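Local coordinates for protein mite allergen Der p 5 (Dermatophagoides pteronyssinus, PDB 3MQ1) that is an IgE-binding house dust mite allergen of unsettled biological role, a three-helix protein that oligomerises with concentration, up to a trimer of homodimers, at residues E73-N76 and L77-K81. Residues are numbered along the deposited sequence; the frame is centred on the assembly and turned at random.
With MPD ((4S)-2-methyl-2,4-pentanediol), chain Y.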
ATOM      1  N   GLU B  73       1.744 -18.747  -0.356  1.00 50.71           N
ATOM      2  CA  GLU B  73       2.012 -19.618  -1.493  1.00 37.39           C
ATOM      3  C   GLU B  73       1.604 -18.933  -2.790  1.00 38.86           C
ATOM      4  O   GLU B  73       2.287 -19.052  -3.808  1.00 31.48           O
ATOM      5  CB  GLU B  73       1.264 -20.942  -1.340  1.00 26.26           C
ATOM      6  CG  GLU B  73       1.743 -21.798  -0.180  1.00 28.02           C
ATOM      7  CD  GLU B  73       0.937 -23.072  -0.026  1.00 48.65           C
ATOM      8  OE1 GLU B  73      -0.195 -23.001   0.495  1.00 60.54           O
ATOM      9  OE2 GLU B  73       1.436 -24.144  -0.427  1.00 45.33           O
ATOM     10  N   GLN B  74       0.485 -18.220  -2.745  1.00 20.80           N
ATOM     11  CA  GLN B  74       0.006 -17.469  -3.898  1.00 43.48           C
ATOM     12  C   GLN B  74       0.993 -16.370  -4.267  1.00 50.70           C
ATOM     13  O   GLN B  74       1.281 -16.150  -5.442  1.00 50.13           O
ATOM     14  CB  GLN B  74      -1.368 -16.863  -3.609  1.00 59.59           C
ATOM     15  CG  GLN B  74      -2.465 -17.886  -3.368  1.00 82.15           C
ATOM     16  CD  GLN B  74      -3.777 -17.246  -2.957  1.00 86.68           C
ATOM     17  OE1 GLN B  74      -4.755 -17.936  -2.672  1.00 67.44           O
ATOM     18  NE2 GLN B  74      -3.801 -15.919  -2.923  1.00 98.11           N
ATOM     19  N   TYR B  75       1.509 -15.681  -3.253  1.00 53.73           N
ATOM     20  CA  TYR B  75       2.461 -14.599  -3.472  1.00 57.10           C
ATOM     21  C   TYR B  75       3.752 -15.117  -4.097  1.00 49.16           C
ATOM     22  O   TYR B  75       4.271 -14.527  -5.045  1.00 36.36           O
ATOM     23  CB  TYR B  75       2.763 -13.868  -2.162  1.00 69.28           C
ATOM     24  CG  TYR B  75       3.773 -12.752  -2.305  1.00 77.39           C
ATOM     25  CD1 TYR B  75       3.404 -11.517  -2.820  1.00 74.32           C
ATOM     26  CD2 TYR B  75       5.096 -12.934  -1.925  1.00 55.77           C
ATOM     27  CE1 TYR B  75       4.324 -10.495  -2.954  1.00 73.05           C
ATOM     28  CE2 TYR B  75       6.024 -11.917  -2.053  1.00 55.22           C
ATOM     29  CZ  TYR B  75       5.631 -10.699  -2.569  1.00 64.09           C
ATOM     30  OH  TYR B  75       6.550  -9.684  -2.700  1.00 60.40           O
ATOM     31  N   ASN B  76       4.266 -16.220  -3.563  1.00 42.63           N
ATOM     32  CA  ASN B  76       5.476 -16.835  -4.097  1.00 29.61           C
ATOM     33  C   ASN B  76       5.330 -17.168  -5.578  1.00 33.07           C
ATOM     34  O   ASN B  76       6.247 -16.946  -6.368  1.00 44.94           O
ATOM     35  CB  ASN B  76       5.837 -18.095  -3.307  1.00 38.74           C
ATOM     36  CG  ASN B  76       6.204 -17.797  -1.867  1.00 39.58           C
ATOM     37  OD1 ASN B  76       6.171 -16.646  -1.431  1.00 38.05           O
ATOM     38  ND2 ASN B  76       6.556 -18.836  -1.119  1.00 31.11           N
ATOM     39  N   LEU B  77       4.169 -17.702  -5.945  1.00 31.34           N
ATOM     40  CA  LEU B  77       3.880 -18.028  -7.336  1.00 53.89           C
ATOM     41  C   LEU B  77       3.788 -16.765  -8.186  1.00 53.44           C
ATOM     42  O   LEU B  77       4.326 -16.709  -9.291  1.00 56.62           O
ATOM     43  CB  LEU B  77       2.581 -18.827  -7.442  1.00 58.00           C
ATOM     44  CG  LEU B  77       2.599 -20.229  -6.830  1.00 52.15           C
ATOM     45  CD1 LEU B  77       1.219 -20.864  -6.899  1.00 59.55           C
ATOM     46  CD2 LEU B  77       3.630 -21.101  -7.529  1.00 53.85           C
ATOM     47  N   GLU B  78       3.101 -15.754  -7.661  1.00 40.34           N
ATOM     48  CA  GLU B  78       2.964 -14.478  -8.355  1.00 51.28           C
ATOM     49  C   GLU B  78       4.327 -13.863  -8.652  1.00 62.57           C
ATOM     50  O   GLU B  78       4.590 -13.424  -9.770  1.00 72.81           O
ATOM     51  CB  GLU B  78       2.116 -13.504  -7.532  1.00 55.56           C
ATOM     52  CG  GLU B  78       0.650 -13.891  -7.416  1.00 82.72           C
ATOM     53  CD  GLU B  78      -0.154 -12.891  -6.607  1.00 95.59           C
ATOM     54  OE1 GLU B  78       0.446 -11.931  -6.080  1.00 93.30           O
ATOM     55  OE2 GLU B  78      -1.387 -13.065  -6.499  1.00106.65           O
ATOM     56  N   MET B  79       5.191 -13.834  -7.641  1.00 63.45           N
ATOM     57  CA  MET B  79       6.534 -13.287  -7.794  1.00 61.02           C
ATOM     58  C   MET B  79       7.360 -14.113  -8.770  1.00 69.46           C
ATOM     59  O   MET B  79       8.091 -13.568  -9.596  1.00 74.32           O
ATOM     60  CB  MET B  79       7.245 -13.219  -6.441  1.00 56.52           C
ATOM     61  CG  MET B  79       6.636 -12.223  -5.472  1.00 68.86           C
ATOM     62  SD  MET B  79       6.593 -10.552  -6.146  1.00100.86           S
ATOM     63  CE  MET B  79       8.329 -10.279  -6.490  1.00191.47           C
ATOM     64  N   ALA B  80       7.242 -15.433  -8.667  1.00 57.22           N
ATOM     65  CA  ALA B  80       7.960 -16.337  -9.555  1.00 39.21           C
ATOM     66  C   ALA B  80       7.573 -16.079 -11.006  1.00 51.54           C
ATOM     67  O   ALA B  80       8.413 -16.137 -11.903  1.00 53.77           O
ATOM     68  CB  ALA B  80       7.681 -17.782  -9.179  1.00 28.75           C
ATOM     69  N   LYS B  81       6.295 -15.789 -11.224  1.00 44.70           N
ATOM     70  CA  LYS B  81       5.789 -15.498 -12.560  1.00 53.09           C
ATOM     71  C   LYS B  81       6.182 -14.089 -12.992  1.00 64.58           C
ATOM     72  O   LYS B  81       6.482 -13.848 -14.161  1.00 68.86           O
ATOM     73  CB  LYS B  81       4.268 -15.657 -12.600  1.00 51.28           C
ATOM     74  CG  LYS B  81       3.649 -15.385 -13.962  1.00 55.93           C
ATOM     75  CD  LYS B  81       2.132 -15.491 -13.912  1.00 48.99           C
ATOM     76  CE  LYS B  81       1.514 -15.207 -15.272  1.00 65.85           C
ATOM     77  NZ  LYS B  81       0.026 -15.254 -15.232  1.00 65.28           N
TER
HETATM   78  C1  MPD Y 133      -6.823 -18.626  -0.304  1.00 99.13           C
HETATM   79  C2  MPD Y 133      -7.571 -19.257  -1.472  1.00101.11           C
HETATM   80  O2  MPD Y 133      -6.646 -20.066  -2.240  1.00107.64           O
HETATM   81  CM  MPD Y 133      -8.697 -20.146  -0.961  1.00 85.31           C
HETATM   82  C3  MPD Y 133      -8.133 -18.170  -2.380  1.00100.07           C
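The backbone N of M79 donates to Y75 O at 2.8 Å, an i to i+4 alpha-helical bond whose N-H...O angle is 168°, in the first turns of helix 71-99. L77 N, E78 N and A80 N repeat the pattern on the carbonyls of E73, Q74 and N76, and this regular spacing is what brings Y75 and M79 together on one side of the helix. Their side chains meet in a Met-aromatic contact. With CG anti to the backbone N (chi1 179°), the phenol ring projects outward from the helix and leans toward the following turn, where M79 CG sits over one of its faces, offset toward the rim, 3.6 Å from the centroid of the Y75 ring in a CH-pi contact. The bend at chi2 (-57°) places M79 SD obliquely to the ring, 4.3 Å from that same centroid, and the further bend at chi3 turns only the terminal CE. Elsewhere on the turn, L77 packs on L60 and L63 of helix 36-63 and so ties this helix to its neighbour within the chain, while K81 NZ forms a salt bridge with D61. Y75 packs on K15 and M79 on E11 of a third subunit, and M79 and A80 also meet Q12 of the second subunit, so this side of the helix lies at subunit interfaces. The whole segment belongs to an immunodominant conformational IgE-binding epitope. Q74, extended beyond CG, reaches a diol probably left by the crystallisation liquor; its OE1 lies 2.9 Å from MPD O2, a bond left unsettled by a competing acceptor. On the methionine side, SD also approaches the phenol oxygen, with M79 SD 3.6 Å from Y75 OH.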